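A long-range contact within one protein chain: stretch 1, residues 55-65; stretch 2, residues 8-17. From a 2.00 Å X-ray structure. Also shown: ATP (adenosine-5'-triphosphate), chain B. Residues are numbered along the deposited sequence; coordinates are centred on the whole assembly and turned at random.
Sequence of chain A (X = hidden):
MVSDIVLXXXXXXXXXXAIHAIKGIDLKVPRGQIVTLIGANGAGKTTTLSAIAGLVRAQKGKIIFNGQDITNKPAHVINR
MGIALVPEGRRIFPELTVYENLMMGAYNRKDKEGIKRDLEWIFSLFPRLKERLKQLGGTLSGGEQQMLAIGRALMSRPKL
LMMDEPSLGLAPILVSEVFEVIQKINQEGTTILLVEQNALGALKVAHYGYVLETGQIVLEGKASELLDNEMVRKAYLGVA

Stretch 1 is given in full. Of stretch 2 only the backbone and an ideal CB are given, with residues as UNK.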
# COMPACT_ATOMS: atom_id res chain seq x y z
N LEU A 55 5.54 5.34 12.18
CA LEU A 55 6.30 6.52 11.80
C LEU A 55 5.74 7.76 12.48
O LEU A 55 6.38 8.81 12.51
CB LEU A 55 6.27 6.70 10.28
CG LEU A 55 6.81 5.50 9.50
CD1 LEU A 55 6.74 5.78 8.00
CD2 LEU A 55 8.23 5.22 9.92
N VAL A 56 4.54 7.63 13.02
CA VAL A 56 3.90 8.73 13.74
C VAL A 56 3.25 8.05 14.94
O VAL A 56 2.88 6.88 14.86
CB VAL A 56 2.85 9.46 12.86
CG1 VAL A 56 1.75 8.51 12.45
CG2 VAL A 56 2.27 10.63 13.63
N ARG A 57 3.12 8.77 16.05
CA ARG A 57 2.55 8.17 17.25
C ARG A 57 1.04 8.05 17.30
O ARG A 57 0.31 8.93 16.84
CB ARG A 57 3.02 8.95 18.49
CG ARG A 57 2.55 8.32 19.80
CD ARG A 57 2.86 9.22 20.99
NE ARG A 57 2.27 8.70 22.22
CZ ARG A 57 2.63 7.57 22.80
NH1 ARG A 57 2.03 7.17 23.92
NH2 ARG A 57 3.60 6.83 22.28
N ALA A 58 0.57 6.95 17.87
CA ALA A 58 -0.85 6.70 18.04
C ALA A 58 -1.16 7.02 19.49
O ALA A 58 -0.80 6.26 20.39
CB ALA A 58 -1.17 5.24 17.73
N GLN A 59 -1.83 8.15 19.72
CA GLN A 59 -2.18 8.59 21.07
C GLN A 59 -3.28 7.74 21.70
O GLN A 59 -3.40 7.67 22.92
CB GLN A 59 -2.65 10.05 21.03
CG GLN A 59 -1.86 10.95 20.08
CD GLN A 59 -0.45 11.23 20.55
OE1 GLN A 59 0.23 12.12 20.01
NE2 GLN A 59 0.00 10.48 21.55
N LYS A 60 -4.10 7.11 20.87
CA LYS A 60 -5.19 6.30 21.38
C LYS A 60 -5.53 5.19 20.38
O LYS A 60 -5.32 5.35 19.18
CB LYS A 60 -6.40 7.19 21.64
CG LYS A 60 -7.04 6.98 23.00
CD LYS A 60 -7.94 8.16 23.37
CE LYS A 60 -7.15 9.46 23.48
NZ LYS A 60 -6.09 9.39 24.52
N GLY A 61 -6.06 4.09 20.89
CA GLY A 61 -6.43 2.96 20.04
C GLY A 61 -5.29 1.99 19.83
O GLY A 61 -4.19 2.17 20.35
N LYS A 62 -5.54 0.93 19.06
CA LYS A 62 -4.50 -0.04 18.80
C LYS A 62 -4.47 -0.56 17.37
O LYS A 62 -5.47 -0.54 16.65
CB LYS A 62 -4.59 -1.22 19.76
CG LYS A 62 -5.87 -2.02 19.67
CD LYS A 62 -5.81 -3.25 20.58
CE LYS A 62 -5.59 -2.86 22.04
NZ LYS A 62 -5.68 -4.05 22.95
N ILE A 63 -3.29 -1.02 16.99
CA ILE A 63 -3.04 -1.57 15.67
C ILE A 63 -2.61 -3.00 15.94
O ILE A 63 -1.64 -3.24 16.66
CB ILE A 63 -1.91 -0.79 14.96
CG1 ILE A 63 -2.30 0.70 14.89
CG2 ILE A 63 -1.68 -1.33 13.56
CD1 ILE A 63 -1.30 1.58 14.16
N ILE A 64 -3.36 -3.94 15.39
CA ILE A 64 -3.09 -5.35 15.60
C ILE A 64 -2.69 -6.03 14.30
O ILE A 64 -3.44 -6.02 13.33
CB ILE A 64 -4.35 -6.03 16.18
CG1 ILE A 64 -4.84 -5.25 17.40
CG2 ILE A 64 -4.04 -7.47 16.58
CD1 ILE A 64 -6.22 -5.65 17.89
N PHE A 65 -1.49 -6.61 14.28
CA PHE A 65 -0.96 -7.32 13.12
C PHE A 65 -1.00 -8.81 13.44
O PHE A 65 -0.37 -9.25 14.41
CB PHE A 65 0.48 -6.88 12.85
CG PHE A 65 1.13 -7.60 11.71
CD1 PHE A 65 0.60 -7.51 10.43
CD2 PHE A 65 2.29 -8.34 11.90
CE1 PHE A 65 1.21 -8.16 9.36
CE2 PHE A 65 2.91 -8.99 10.84
CZ PHE A 65 2.37 -8.89 9.56
N UNK A 8 -5.73 -5.10 11.90
CA UNK A 8 -6.94 -4.51 12.45
C UNK A 8 -6.57 -3.24 13.22
O UNK A 8 -5.69 -3.25 14.08
CB UNK A 8 -7.67 -5.51 13.35
N UNK A 9 -7.23 -2.15 12.88
CA UNK A 9 -7.00 -0.87 13.54
C UNK A 9 -8.24 -0.64 14.39
O UNK A 9 -9.35 -0.73 13.88
CB UNK A 9 -6.76 0.27 12.55
N UNK A 10 -8.06 -0.36 15.68
CA UNK A 10 -9.21 -0.13 16.55
C UNK A 10 -9.18 1.28 17.14
O UNK A 10 -8.19 1.68 17.74
CB UNK A 10 -9.24 -1.17 17.67
N UNK A 11 -10.28 2.01 16.95
CA UNK A 11 -10.42 3.38 17.47
C UNK A 11 -9.11 4.15 17.48
O UNK A 11 -8.71 4.71 18.51
CB UNK A 11 -10.99 3.34 18.89
N UNK A 12 -8.43 4.19 16.34
CA UNK A 12 -7.16 4.87 16.20
C UNK A 12 -7.29 6.38 16.22
O UNK A 12 -8.14 6.95 15.54
CB UNK A 12 -6.48 4.43 14.90
N UNK A 13 -6.44 7.02 17.02
CA UNK A 13 -6.40 8.48 17.14
C UNK A 13 -4.96 8.90 16.89
O UNK A 13 -4.04 8.32 17.45
CB UNK A 13 -6.89 8.96 18.51
N UNK A 14 -4.78 9.91 16.05
CA UNK A 14 -3.44 10.39 15.77
C UNK A 14 -3.42 11.91 15.83
O UNK A 14 -4.21 12.58 15.17
CB UNK A 14 -2.96 9.89 14.41
N UNK A 15 -2.51 12.43 16.64
CA UNK A 15 -2.34 13.87 16.82
C UNK A 15 -0.90 14.21 16.52
O UNK A 15 0.01 13.54 16.99
CB UNK A 15 -2.73 14.31 18.23
N UNK A 16 -0.68 15.26 15.74
CA UNK A 16 0.69 15.74 15.56
C UNK A 16 0.72 17.23 15.19
O UNK A 16 -0.00 17.70 14.33
CB UNK A 16 1.40 14.92 14.48
N UNK A 17 1.57 17.97 15.92
CA UNK A 17 1.70 19.40 15.64
C UNK A 17 0.58 20.21 16.32
O UNK A 17 0.65 20.56 17.49
CB UNK A 17 1.68 19.64 14.13
PG ATP B . -1.15 12.12 1.05
O1G ATP B . -0.98 12.83 -0.23
O2G ATP B . -1.57 10.70 0.93
O3G ATP B . -0.06 12.41 2.04
PB ATP B . -3.38 12.36 2.96
O1B ATP B . -4.81 12.73 2.71
O2B ATP B . -3.07 10.98 3.28
O3B ATP B . -2.50 12.79 1.66
PA ATP B . -2.09 13.30 5.42
O1A ATP B . -0.71 12.85 5.21
O2A ATP B . -2.88 12.64 6.49
O3A ATP B . -2.86 13.35 4.02
O5' ATP B . -2.04 14.84 5.69
C5' ATP B . -3.24 15.60 5.89
C4' ATP B . -3.41 16.00 7.31
O4' ATP B . -2.33 16.93 7.63
C3' ATP B . -4.68 16.77 7.54
O3' ATP B . -5.37 16.25 8.69
C2' ATP B . -4.21 18.19 7.73
O2' ATP B . -5.04 18.98 8.57
C1' ATP B . -2.87 17.97 8.45
N9 ATP B . -1.90 19.13 8.47
C8 ATP B . -0.53 19.10 8.35
N7 ATP B . 0.07 20.26 8.41
C5 ATP B . -0.99 21.14 8.58
C6 ATP B . -1.05 22.56 8.73
N6 ATP B . 0.06 23.28 8.71
N1 ATP B . -2.26 23.16 8.89
C2 ATP B . -3.37 22.41 8.91
N3 ATP B . -3.46 21.07 8.79
C4 ATP B . -2.20 20.48 8.62

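Positions 8 to 10 run antiparallel to the strand of Lys-62 to Ile-64, and the backbones are already joined: N of 8 gives a hydrogen bond to Ile-64 O (2.9 Å) and Ile-64 N one to O of 8 (2.8 Å). At position 8 the CA-to-CB bond points to the face of the sheet that carries Lys-62 and Ile-64. Ile-64 offers a hydrocarbon flank, so an aliphatic residue would suit, as would a long polar one whose methylenes lie beside it. The residue is Glu-8, fully extended (chi1 and chi2 both t), with OE1 4.2 Å from Ile-64 CD1.

Position 9 turns to the other face, opposite Ile-63 in a non-hydrogen-bonded pair. The ideal CB is 5.1 Å from Ile-63 CG1, and a beta-branched or other aliphatic side chain fits the extended backbone. It is Val-9.

Position 10 returns to the face of Lys-62, with its N bonded to Lys-62 O (2.8 Å). Between the lysine chain and the Ile-64 methyl, a flexible side chain with an apolar stem and a polar end, such as Gln or Glu, would suit; Met could serve for packing alone. Gln-10 lays its CD 3.7 Å from Ile-64 CD1 and its OE1 3.1 Å from Lys-62 CD, while NE2 donates a hydrogen bond to Glu-8 OE2 (3.2 Å), tying the two polar ends together.

At position 11 phi and psi are 33/53, left-handed, where Gly, Asn or Asp is most at ease. CB points sideways into open space, and small Ser-11 is accommodated. Here the chain turns a corner beside Gly-61, and the register slips by one, a beta bulge.

At position 12 CB points away, yet a long aliphatic chain could curl back to the methyl of Ala-58. Leu-12 does so, CD1 lying 3.7 Å from Ala-58 CB.

Position 13 pairs with Lys-60, its N bonded to Lys-60 O (3.0 Å). The ideal CB is 3.6 Å from Lys-60 CB, on the same face of the sheet, so a side chain that extends past the lysine stem would suit, polar or aromatic; His-13 packs its CB there and uses ND1 elsewhere in the structure.

At position 14 the CA-to-CB bond points sideways, with the ideal CB 4.2 Å from Arg-57 O and the methyls of Val-56 a little farther off; a compact aliphatic would suit. Val-14 CG1 meets Val-56 CG2 at 3.9 Å.

At position 15 the ideal CB is 3.9 Å from Gln-59 CG, a place for a broad side chain. Tyr-15 presents its ring edge, CD2 3.2 Å from Gln-59 CG.

Position 16 is near Val-56, but ATP lies beyond, inviting a long aromatic. Tyr-16 brings OH to 2.5 Å from ATP O4'.

Position 17, at 82/-99, calls for glycine, and is Gly-17.

Stretch 2, residues 8-17: EVQSLHVYYG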
# COMPACT_ATOMS: atom_id res chain seq x y z
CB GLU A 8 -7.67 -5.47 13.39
CG GLU A 8 -8.98 -4.88 13.91
CD GLU A 8 -9.73 -5.80 14.85
OE1 GLU A 8 -9.19 -6.88 15.18
OE2 GLU A 8 -10.84 -5.44 15.27
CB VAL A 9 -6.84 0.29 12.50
CG1 VAL A 9 -6.71 1.63 13.22
CG2 VAL A 9 -5.62 0.04 11.63
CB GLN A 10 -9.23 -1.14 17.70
CG GLN A 10 -9.08 -2.59 17.28
CD GLN A 10 -9.22 -3.55 18.44
OE1 GLN A 10 -8.73 -3.29 19.55
NE2 GLN A 10 -9.88 -4.68 18.20
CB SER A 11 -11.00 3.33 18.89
OG SER A 11 -12.23 2.62 18.91
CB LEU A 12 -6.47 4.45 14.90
CG LEU A 12 -5.21 5.22 14.49
CD1 LEU A 12 -4.12 5.03 15.52
CD2 LEU A 12 -4.73 4.75 13.12
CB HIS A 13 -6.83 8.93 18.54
CG HIS A 13 -8.31 9.09 18.68
ND1 HIS A 13 -8.97 10.25 18.34
CD2 HIS A 13 -9.26 8.22 19.09
CE1 HIS A 13 -10.27 10.09 18.52
NE2 HIS A 13 -10.47 8.86 18.97
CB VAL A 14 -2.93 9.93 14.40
CG1 VAL A 14 -1.55 10.51 14.13
CG2 VAL A 14 -2.86 8.40 14.37
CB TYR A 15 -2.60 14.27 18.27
CG TYR A 15 -3.99 14.04 18.81
CD1 TYR A 15 -4.92 15.07 18.88
CD2 TYR A 15 -4.34 12.80 19.36
CE1 TYR A 15 -6.17 14.89 19.49
CE2 TYR A 15 -5.58 12.60 19.97
CZ TYR A 15 -6.48 13.65 20.04
OH TYR A 15 -7.69 13.46 20.68
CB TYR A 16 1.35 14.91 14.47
CG TYR A 16 0.74 15.21 13.15
CD1 TYR A 16 1.15 16.33 12.43
CD2 TYR A 16 -0.19 14.34 12.58
CE1 TYR A 16 0.64 16.57 11.16
CE2 TYR A 16 -0.69 14.57 11.31
CZ TYR A 16 -0.28 15.68 10.60
OH TYR A 16 -0.75 15.91 9.32
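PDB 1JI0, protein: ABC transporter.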